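PDB 2NO4: (S)-2-haloacid dehalogenase 4A from Burkholderia cepacia, which catalyses the hydrolytic dehalogenation of short-chain (S)-2-haloalkanoic acids, inverting the configuration to give (R)-2-hydroxyalkanoic acids. Local coordinates for residues A45-S58 with L73-L87. Sequence-based numbering, arbitrary orientation.
With SO4 (sulfate ion), chain J.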
ATOM      1  N   ALA B  45       7.335 -15.610  -4.384  1.00 21.05           N
ATOM      2  CA  ALA B  45       6.022 -15.001  -4.442  1.00 22.67           C
ATOM      3  C   ALA B  45       5.477 -14.737  -3.013  1.00 24.17           C
ATOM      4  O   ALA B  45       4.875 -13.673  -2.755  1.00 23.20           O
ATOM      5  CB  ALA B  45       5.049 -15.866  -5.291  1.00 22.24           C
ATOM      6  N   LEU B  46       5.721 -15.685  -2.101  1.00 22.49           N
ATOM      7  CA  LEU B  46       5.390 -15.525  -0.674  1.00 22.41           C
ATOM      8  C   LEU B  46       6.106 -14.310  -0.068  1.00 22.35           C
ATOM      9  O   LEU B  46       5.475 -13.472   0.564  1.00 22.09           O
ATOM     10  CB  LEU B  46       5.800 -16.747   0.153  1.00 24.09           C
ATOM     11  CG  LEU B  46       5.486 -16.613   1.663  1.00 23.36           C
ATOM     12  CD1 LEU B  46       4.085 -17.114   1.938  1.00 25.87           C
ATOM     13  CD2 LEU B  46       6.464 -17.402   2.487  1.00 20.64           C
ATOM     14  N   SER B  47       7.419 -14.248  -0.279  1.00 22.64           N
ATOM     15  CA  SER B  47       8.239 -13.128   0.182  1.00 22.79           C
ATOM     16  C   SER B  47       7.700 -11.774  -0.300  1.00 23.97           C
ATOM     17  O   SER B  47       7.617 -10.840   0.488  1.00 22.89           O
ATOM     18  CB  SER B  47       9.688 -13.325  -0.250  1.00 25.20           C
ATOM     19  OG  SER B  47      10.518 -12.372   0.388  1.00 26.94           O
ATOM     20  N   MET B  48       7.364 -11.672  -1.590  1.00 23.92           N
ATOM     21  CA  MET B  48       6.808 -10.440  -2.148  1.00 26.87           C
ATOM     22  C   MET B  48       5.448 -10.065  -1.533  1.00 23.28           C
ATOM     23  O   MET B  48       5.193  -8.899  -1.254  1.00 21.70           O
ATOM     24  CB  MET B  48       6.658 -10.543  -3.649  1.00 27.12           C
ATOM     25  CG  MET B  48       7.976 -10.739  -4.397  1.00 32.88           C
ATOM     26  SD  MET B  48       7.640 -10.975  -6.198  1.00 37.04           S
ATOM     27  CE  MET B  48       6.719  -9.460  -6.478  1.00 34.43           C
ATOM     28  N   LEU B  49       4.571 -11.040  -1.342  1.00 23.10           N
ATOM     29  CA  LEU B  49       3.255 -10.753  -0.731  1.00 22.24           C
ATOM     30  C   LEU B  49       3.380 -10.346   0.732  1.00 21.84           C
ATOM     31  O   LEU B  49       2.679  -9.419   1.155  1.00 23.29           O
ATOM     32  CB  LEU B  49       2.303 -11.945  -0.846  1.00 21.46           C
ATOM     33  CG  LEU B  49       0.865 -11.748  -0.334  1.00 23.96           C
ATOM     34  CD1 LEU B  49       0.086 -10.599  -1.011  1.00 21.50           C
ATOM     35  CD2 LEU B  49       0.136 -13.073  -0.556  1.00 22.57           C
ATOM     36  N   TRP B  50       4.237 -11.044   1.488  1.00 20.08           N
ATOM     37  CA  TRP B  50       4.487 -10.680   2.883  1.00 22.18           C
ATOM     38  C   TRP B  50       4.870  -9.186   2.976  1.00 23.62           C
ATOM     39  O   TRP B  50       4.282  -8.415   3.740  1.00 23.67           O
ATOM     40  CB  TRP B  50       5.602 -11.548   3.446  1.00 21.67           C
ATOM     41  CG  TRP B  50       5.921 -11.371   4.926  1.00 21.98           C
ATOM     42  CD1 TRP B  50       5.251 -10.638   5.854  1.00 21.02           C
ATOM     43  CD2 TRP B  50       6.997 -12.003   5.596  1.00 20.88           C
ATOM     44  NE1 TRP B  50       5.874 -10.764   7.089  1.00 20.26           N
ATOM     45  CE2 TRP B  50       6.929 -11.632   6.953  1.00 21.62           C
ATOM     46  CE3 TRP B  50       8.007 -12.891   5.175  1.00 22.70           C
ATOM     47  CZ2 TRP B  50       7.867 -12.079   7.899  1.00 20.23           C
ATOM     48  CZ3 TRP B  50       8.943 -13.357   6.138  1.00 22.26           C
ATOM     49  CH2 TRP B  50       8.842 -12.948   7.477  1.00 21.07           C
ATOM     50  N   ARG B  51       5.882  -8.806   2.198  1.00 23.00           N
ATOM     51  CA  ARG B  51       6.377  -7.441   2.180  1.00 24.41           C
ATOM     52  C   ARG B  51       5.290  -6.423   1.768  1.00 23.01           C
ATOM     53  O   ARG B  51       5.125  -5.397   2.422  1.00 20.73           O
ATOM     54  CB  ARG B  51       7.625  -7.359   1.250  1.00 25.14           C
ATOM     55  CG  ARG B  51       8.113  -5.921   0.943  1.00 26.50           C
ATOM     56  CD  ARG B  51       8.655  -5.250   2.177  1.00 29.82           C
ATOM     57  NE  ARG B  51       9.410  -4.036   1.860  1.00 32.31           N
ATOM     58  CZ  ARG B  51       9.813  -3.150   2.769  1.00 31.31           C
ATOM     59  NH1 ARG B  51       9.523  -3.332   4.044  1.00 30.75           N
ATOM     60  NH2 ARG B  51      10.486  -2.063   2.394  1.00 32.50           N
ATOM     61  N   GLN B  52       4.569  -6.709   0.692  1.00 24.42           N
ATOM     62  CA  GLN B  52       3.532  -5.825   0.177  1.00 24.12           C
ATOM     63  C   GLN B  52       2.417  -5.596   1.210  1.00 22.60           C
ATOM     64  O   GLN B  52       1.964  -4.451   1.395  1.00 21.85           O
ATOM     65  CB  GLN B  52       2.916  -6.382  -1.152  1.00 25.16           C
ATOM     66  CG  GLN B  52       1.800  -5.430  -1.797  1.00 28.72           C
ATOM     67  CD  GLN B  52       0.363  -5.562  -1.165  1.00 29.89           C
ATOM     68  OE1 GLN B  52      -0.055  -6.671  -0.821  1.00 30.59           O
ATOM     69  NE2 GLN B  52      -0.405  -4.428  -1.077  1.00 29.88           N
ATOM     70  N   ARG B  53       1.973  -6.674   1.864  1.00 19.74           N
ATOM     71  CA  ARG B  53       0.882  -6.564   2.836  1.00 20.58           C
ATOM     72  C   ARG B  53       1.352  -5.862   4.121  1.00 19.65           C
ATOM     73  O   ARG B  53       0.591  -5.108   4.706  1.00 18.85           O
ATOM     74  CB  ARG B  53       0.288  -7.929   3.231  1.00 20.22           C
ATOM     75  CG  ARG B  53      -0.821  -8.410   2.329  1.00 20.82           C
ATOM     76  CD  ARG B  53      -1.886  -7.313   2.042  1.00 20.53           C
ATOM     77  NE  ARG B  53      -3.158  -7.883   1.570  1.00 22.63           N
ATOM     78  CZ  ARG B  53      -3.431  -8.207   0.296  1.00 22.69           C
ATOM     79  NH1 ARG B  53      -4.603  -8.721  -0.009  1.00 20.66           N
ATOM     80  NH2 ARG B  53      -2.529  -8.056  -0.684  1.00 22.94           N
ATOM     81  N   GLN B  54       2.595  -6.123   4.524  1.00 19.49           N
ATOM     82  CA  GLN B  54       3.167  -5.470   5.724  1.00 22.06           C
ATOM     83  C   GLN B  54       3.074  -3.950   5.557  1.00 21.98           C
ATOM     84  O   GLN B  54       2.615  -3.241   6.467  1.00 22.19           O
ATOM     85  CB  GLN B  54       4.597  -5.930   5.970  1.00 21.03           C
ATOM     86  CG  GLN B  54       5.435  -5.163   7.032  1.00 22.25           C
ATOM     87  CD  GLN B  54       6.928  -5.396   6.827  1.00 23.57           C
ATOM     88  OE1 GLN B  54       7.471  -5.069   5.763  1.00 25.99           O
ATOM     89  NE2 GLN B  54       7.611  -5.998   7.845  1.00 21.88           N
ATOM     90  N   LEU B  55       3.485  -3.481   4.379  1.00 20.38           N
ATOM     91  CA  LEU B  55       3.477  -2.087   4.025  1.00 20.31           C
ATOM     92  C   LEU B  55       2.074  -1.613   3.828  1.00 19.83           C
ATOM     93  O   LEU B  55       1.728  -0.579   4.374  1.00 19.29           O
ATOM     94  CB  LEU B  55       4.323  -1.831   2.762  1.00 21.82           C
ATOM     95  CG  LEU B  55       5.828  -1.950   3.046  1.00 24.50           C
ATOM     96  CD1 LEU B  55       6.573  -1.668   1.758  1.00 22.58           C
ATOM     97  CD2 LEU B  55       6.255  -1.047   4.226  1.00 23.13           C
ATOM     98  N   GLU B  56       1.250  -2.353   3.058  1.00 17.39           N
ATOM     99  CA  GLU B  56      -0.173  -1.998   2.966  1.00 19.77           C
ATOM    100  C   GLU B  56      -0.790  -1.730   4.353  1.00 19.60           C
ATOM    101  O   GLU B  56      -1.461  -0.707   4.533  1.00 20.41           O
ATOM    102  CB  GLU B  56      -1.004  -3.100   2.303  1.00 18.12           C
ATOM    103  CG  GLU B  56      -2.511  -2.865   2.505  1.00 18.83           C
ATOM    104  CD  GLU B  56      -3.391  -3.871   1.771  1.00 20.53           C
ATOM    105  OE1 GLU B  56      -3.006  -4.332   0.681  1.00 19.17           O
ATOM    106  OE2 GLU B  56      -4.480  -4.211   2.279  1.00 21.18           O
ATOM    107  N   TYR B  57      -0.618  -2.677   5.283  1.00 20.13           N
ATOM    108  CA  TYR B  57      -1.181  -2.559   6.639  1.00 19.45           C
ATOM    109  C   TYR B  57      -0.716  -1.303   7.338  1.00 20.72           C
ATOM    110  O   TYR B  57      -1.490  -0.683   8.039  1.00 21.27           O
ATOM    111  CB  TYR B  57      -0.895  -3.795   7.533  1.00 19.42           C
ATOM    112  CG  TYR B  57      -1.511  -5.067   7.024  1.00 20.42           C
ATOM    113  CD1 TYR B  57      -2.571  -5.047   6.103  1.00 20.01           C
ATOM    114  CD2 TYR B  57      -0.997  -6.314   7.425  1.00 22.18           C
ATOM    115  CE1 TYR B  57      -3.132  -6.296   5.609  1.00 19.65           C
ATOM    116  CE2 TYR B  57      -1.548  -7.552   6.968  1.00 19.72           C
ATOM    117  CZ  TYR B  57      -2.589  -7.532   6.076  1.00 21.81           C
ATOM    118  OH  TYR B  57      -3.099  -8.768   5.670  1.00 22.60           O
ATOM    119  N   SER B  58       0.551  -0.934   7.154  1.00 21.21           N
ATOM    120  CA  SER B  58       1.064   0.263   7.780  1.00 20.24           C
ATOM    121  C   SER B  58       0.386   1.533   7.223  1.00 20.93           C
ATOM    122  O   SER B  58       0.066   2.421   7.979  1.00 22.68           O
ATOM    123  CB  SER B  58       2.612   0.311   7.701  1.00 20.91           C
ATOM    124  OG  SER B  58       3.085   0.808   6.429  1.00 20.86           O
ATOM    125  N   LEU B  73       1.970  -6.094  12.607  1.00 21.17           N
ATOM    126  CA  LEU B  73       1.650  -6.053  11.181  1.00 22.27           C
ATOM    127  C   LEU B  73       2.456  -7.055  10.340  1.00 21.43           C
ATOM    128  O   LEU B  73       1.926  -7.615   9.364  1.00 22.15           O
ATOM    129  CB  LEU B  73       1.894  -4.648  10.605  1.00 19.55           C
ATOM    130  CG  LEU B  73       1.156  -3.505  11.315  1.00 20.64           C
ATOM    131  CD1 LEU B  73       1.219  -2.222  10.490  1.00 18.47           C
ATOM    132  CD2 LEU B  73      -0.275  -3.858  11.799  1.00 22.57           C
ATOM    133  N   THR B  74       3.731  -7.227  10.694  1.00 23.55           N
ATOM    134  CA  THR B  74       4.630  -8.189  10.059  1.00 23.50           C
ATOM    135  C   THR B  74       4.060  -9.610  10.226  1.00 23.85           C
ATOM    136  O   THR B  74       4.005 -10.380   9.280  1.00 23.27           O
ATOM    137  CB  THR B  74       6.081  -8.058  10.605  1.00 22.28           C
ATOM    138  OG1 THR B  74       6.519  -6.704  10.399  1.00 24.39           O
ATOM    139  CG2 THR B  74       7.056  -9.038   9.881  1.00 22.62           C
ATOM    140  N   ASP B  75       3.629  -9.924  11.447  1.00 22.27           N
ATOM    141  CA  ASP B  75       3.005 -11.192  11.805  1.00 24.47           C
ATOM    142  C   ASP B  75       1.698 -11.423  11.007  1.00 21.20           C
ATOM    143  O   ASP B  75       1.519 -12.470  10.368  1.00 22.18           O
ATOM    144  CB  ASP B  75       2.779 -11.195  13.342  1.00 29.69           C
ATOM    145  CG  ASP B  75       2.358 -12.554  13.882  1.00 36.89           C
ATOM    146  OD1 ASP B  75       1.192 -12.943  13.707  1.00 38.12           O
ATOM    147  OD2 ASP B  75       3.208 -13.238  14.482  1.00 42.00           O
ATOM    148  N   GLU B  76       0.800 -10.440  11.027  1.00 21.80           N
ATOM    149  CA  GLU B  76      -0.469 -10.517  10.307  1.00 22.44           C
ATOM    150  C   GLU B  76      -0.259 -10.703   8.786  1.00 21.72           C
ATOM    151  O   GLU B  76      -0.944 -11.495   8.160  1.00 23.20           O
ATOM    152  CB  GLU B  76      -1.313  -9.269  10.579  1.00 21.25           C
ATOM    153  CG  GLU B  76      -1.801  -9.221  12.040  1.00 23.67           C
ATOM    154  CD  GLU B  76      -2.434  -7.885  12.421  1.00 23.97           C
ATOM    155  OE1 GLU B  76      -2.285  -6.889  11.670  1.00 23.76           O
ATOM    156  OE2 GLU B  76      -3.053  -7.830  13.523  1.00 25.94           O
ATOM    157  N   ALA B  77       0.691  -9.953   8.231  1.00 22.53           N
ATOM    158  CA  ALA B  77       1.050 -10.046   6.803  1.00 21.77           C
ATOM    159  C   ALA B  77       1.614 -11.420   6.442  1.00 19.26           C
ATOM    160  O   ALA B  77       1.303 -11.965   5.377  1.00 22.28           O
ATOM    161  CB  ALA B  77       2.048  -8.889   6.411  1.00 18.57           C
ATOM    162  N   LEU B  78       2.432 -11.995   7.331  1.00 22.47           N
ATOM    163  CA  LEU B  78       3.006 -13.299   7.062  1.00 22.70           C
ATOM    164  C   LEU B  78       1.924 -14.370   7.122  1.00 23.05           C
ATOM    165  O   LEU B  78       1.891 -15.252   6.283  1.00 21.84           O
ATOM    166  CB  LEU B  78       4.103 -13.666   8.050  1.00 23.51           C
ATOM    167  CG  LEU B  78       4.758 -15.063   7.920  1.00 23.89           C
ATOM    168  CD1 LEU B  78       5.380 -15.286   6.540  1.00 22.20           C
ATOM    169  CD2 LEU B  78       5.790 -15.277   9.051  1.00 23.89           C
ATOM    170  N   THR B  79       1.076 -14.300   8.150  1.00 23.05           N
ATOM    171  CA  THR B  79      -0.033 -15.242   8.325  1.00 23.72           C
ATOM    172  C   THR B  79      -0.921 -15.227   7.088  1.00 23.24           C
ATOM    173  O   THR B  79      -1.287 -16.275   6.565  1.00 21.13           O
ATOM    174  CB  THR B  79      -0.814 -14.868   9.603  1.00 23.96           C
ATOM    175  OG1 THR B  79       0.039 -15.141  10.722  1.00 28.66           O
ATOM    176  CG2 THR B  79      -2.102 -15.681   9.721  1.00 27.61           C
ATOM    177  N   PHE B  80      -1.259 -14.020   6.630  1.00 21.86           N
ATOM    178  CA  PHE B  80      -2.024 -13.842   5.407  1.00 23.30           C
ATOM    179  C   PHE B  80      -1.331 -14.462   4.178  1.00 22.89           C
ATOM    180  O   PHE B  80      -2.004 -15.116   3.367  1.00 23.14           O
ATOM    181  CB  PHE B  80      -2.336 -12.365   5.153  1.00 21.85           C
ATOM    182  CG  PHE B  80      -3.064 -12.136   3.889  1.00 22.18           C
ATOM    183  CD1 PHE B  80      -4.447 -12.336   3.818  1.00 22.00           C
ATOM    184  CD2 PHE B  80      -2.356 -11.784   2.719  1.00 20.65           C
ATOM    185  CE1 PHE B  80      -5.139 -12.145   2.600  1.00 22.57           C
ATOM    186  CE2 PHE B  80      -3.040 -11.594   1.511  1.00 20.61           C
ATOM    187  CZ  PHE B  80      -4.428 -11.777   1.454  1.00 21.43           C
ATOM    188  N   ALA B  81      -0.023 -14.223   4.036  1.00 22.45           N
ATOM    189  CA  ALA B  81       0.736 -14.714   2.880  1.00 22.89           C
ATOM    190  C   ALA B  81       0.838 -16.248   2.907  1.00 22.41           C
ATOM    191  O   ALA B  81       0.670 -16.913   1.877  1.00 19.70           O
ATOM    192  CB  ALA B  81       2.155 -14.006   2.752  1.00 21.83           C
ATOM    193  N   LEU B  82       1.073 -16.813   4.103  1.00 22.58           N
ATOM    194  CA  LEU B  82       1.129 -18.272   4.264  1.00 24.22           C
ATOM    195  C   LEU B  82      -0.188 -18.952   3.912  1.00 23.31           C
ATOM    196  O   LEU B  82      -0.181 -19.970   3.225  1.00 25.08           O
ATOM    197  CB  LEU B  82       1.536 -18.656   5.707  1.00 22.97           C
ATOM    198  CG  LEU B  82       2.974 -18.345   6.103  1.00 22.13           C
ATOM    199  CD1 LEU B  82       3.124 -18.612   7.615  1.00 21.97           C
ATOM    200  CD2 LEU B  82       3.966 -19.181   5.317  1.00 22.98           C
ATOM    201  N   ARG B  83      -1.312 -18.400   4.403  1.00 21.78           N
ATOM    202  CA  ARG B  83      -2.652 -18.921   4.049  1.00 23.37           C
ATOM    203  C   ARG B  83      -2.965 -18.761   2.534  1.00 22.65           C
ATOM    204  O   ARG B  83      -3.558 -19.617   1.911  1.00 24.12           O
ATOM    205  CB  ARG B  83      -3.730 -18.216   4.879  1.00 24.38           C
ATOM    206  CG  ARG B  83      -3.657 -18.481   6.353  1.00 25.57           C
ATOM    207  CD  ARG B  83      -4.559 -17.515   7.143  1.00 27.06           C
ATOM    208  NE  ARG B  83      -4.687 -17.958   8.535  1.00 28.81           N
ATOM    209  CZ  ARG B  83      -5.334 -17.284   9.481  1.00 30.17           C
ATOM    210  NH1 ARG B  83      -5.866 -16.092   9.207  1.00 28.55           N
ATOM    211  NH2 ARG B  83      -5.410 -17.792  10.711  1.00 30.47           N
ATOM    212  N   THR B  84      -2.547 -17.640   1.951  1.00 22.07           N
ATOM    213  CA  THR B  84      -2.794 -17.379   0.528  1.00 23.76           C
ATOM    214  C   THR B  84      -2.155 -18.489  -0.307  1.00 21.82           C
ATOM    215  O   THR B  84      -2.771 -18.977  -1.275  1.00 22.49           O
ATOM    216  CB  THR B  84      -2.236 -15.981   0.143  1.00 23.84           C
ATOM    217  OG1 THR B  84      -3.032 -14.977   0.788  1.00 26.02           O
ATOM    218  CG2 THR B  84      -2.255 -15.751  -1.376  1.00 23.82           C
ATOM    219  N   TYR B  85      -0.941 -18.892   0.088  1.00 20.66           N
ATOM    220  CA  TYR B  85      -0.182 -19.929  -0.628  1.00 24.07           C
ATOM    221  C   TYR B  85      -0.523 -21.362  -0.211  1.00 23.63           C
ATOM    222  O   TYR B  85       0.101 -22.340  -0.703  1.00 26.13           O
ATOM    223  CB  TYR B  85       1.333 -19.602  -0.683  1.00 23.32           C
ATOM    224  CG  TYR B  85       1.547 -18.484  -1.683  1.00 24.24           C
ATOM    225  CD1 TYR B  85       1.534 -17.132  -1.280  1.00 22.47           C
ATOM    226  CD2 TYR B  85       1.634 -18.776  -3.056  1.00 24.59           C
ATOM    227  CE1 TYR B  85       1.650 -16.103  -2.211  1.00 23.15           C
ATOM    228  CE2 TYR B  85       1.776 -17.771  -3.995  1.00 23.73           C
ATOM    229  CZ  TYR B  85       1.770 -16.447  -3.584  1.00 23.70           C
ATOM    230  OH  TYR B  85       1.860 -15.486  -4.548  1.00 24.69           O
ATOM    231  N   HIS B  86      -1.501 -21.461   0.706  1.00 26.67           N
ATOM    232  CA  HIS B  86      -2.032 -22.731   1.266  1.00 27.43           C
ATOM    233  C   HIS B  86      -0.872 -23.627   1.722  1.00 29.64           C
ATOM    234  O   HIS B  86      -0.805 -24.815   1.376  1.00 27.08           O
ATOM    235  CB  HIS B  86      -2.858 -23.508   0.222  1.00 28.77           C
ATOM    236  CG  HIS B  86      -4.231 -22.976  -0.034  1.00 31.44           C
ATOM    237  ND1 HIS B  86      -4.578 -21.645   0.118  1.00 34.20           N
ATOM    238  CD2 HIS B  86      -5.339 -23.592  -0.508  1.00 31.79           C
ATOM    239  CE1 HIS B  86      -5.849 -21.482  -0.198  1.00 30.32           C
ATOM    240  NE2 HIS B  86      -6.331 -22.642  -0.594  1.00 31.68           N
ATOM    241  N   LEU B  87       0.064 -23.066   2.479  1.00 30.16           N
ATOM    242  CA  LEU B  87       1.293 -23.810   2.763  1.00 31.62           C
ATOM    243  C   LEU B  87       1.072 -24.897   3.826  1.00 33.74           C
ATOM    244  O   LEU B  87       0.272 -24.723   4.731  1.00 31.96           O
ATOM    245  CB  LEU B  87       2.432 -22.863   3.112  1.00 30.80           C
ATOM    246  CG  LEU B  87       3.061 -22.304   1.814  1.00 33.27           C
ATOM    247  CD1 LEU B  87       3.827 -21.056   2.088  1.00 31.84           C
ATOM    248  CD2 LEU B  87       3.983 -23.338   1.195  1.00 33.52           C
TER
HETATM  249  S   SO4 J1006      -3.536 -21.114  10.168  1.00 62.68           S
HETATM  250  O1  SO4 J1006      -2.549 -21.993  10.793  1.00 63.57           O
HETATM  251  O2  SO4 J1006      -4.178 -20.279  11.168  1.00 63.95           O
HETATM  252  O3  SO4 J1006      -2.820 -20.255   9.231  1.00 63.61           O
HETATM  253  O4  SO4 J1006      -4.595 -21.871   9.502  1.00 61.93           O
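Trp50 and Tyr57 are the two large knobs that helix 45-58 presses into helix 73-84, packing a roughly antiparallel helical hairpin that belongs to the helical cap inserted in the Rossmann-like core of this HAD-superfamily dehalogenase. The segment axes approach to 8.2 Å and run at 138°. The small Ala77 and Ala81, both directed at the partner helix, allow this approach. Ala77 is itself a knob, its CB 3.4 Å from Gln54 N, in a hollow bounded by Trp50, Arg53, Gln54 and Tyr57.

The indole of Trp50 fills the hole formed by Thr74, Ala77, Leu78 and Ala81. With CG anti to the backbone N (chi1 -176°), the ring lies across helix 73-84, where Leu78 covers one face: CB sits over the five-membered ring, 3.7 Å from its centroid, and CD1 over the middle of the ring system. Its NE1 gives a bent hydrogen bond to Thr74 O, which also accepts Leu78 N from the opposite face of its carbonyl plane. Tyr57 enters the next hole, among Leu73, Glu76, Ala77 and Phe80, edge first, CE2 lying 3.5 Å from Ala77 N; its hydroxyl, 3.7 Å from Phe80 CB, bonds to Glu212 of the second subunit. The same carboxylate pairs with Arg53, whose bent chain brings Phe80 CE2 and CZ over one guanidinium face, planes 26° apart. Toward the other end, Leu46 CD1 drops between Ala81, Leu82 and Leu87, while Leu49 CD2 meets Thr84 CG2 tip to tip and touches Tyr85 CE1.

Substrate-binding Arg51 starts out away from helix 73-84, but its NH1 donates to Gln54 OE1. Gln54 thus joins Arg51 to that helix: its NE2 reaches Thr74 OG1, also hydrogen-bonded to Phe70 O, at 2.9 Å, nearly straight and in the amide plane.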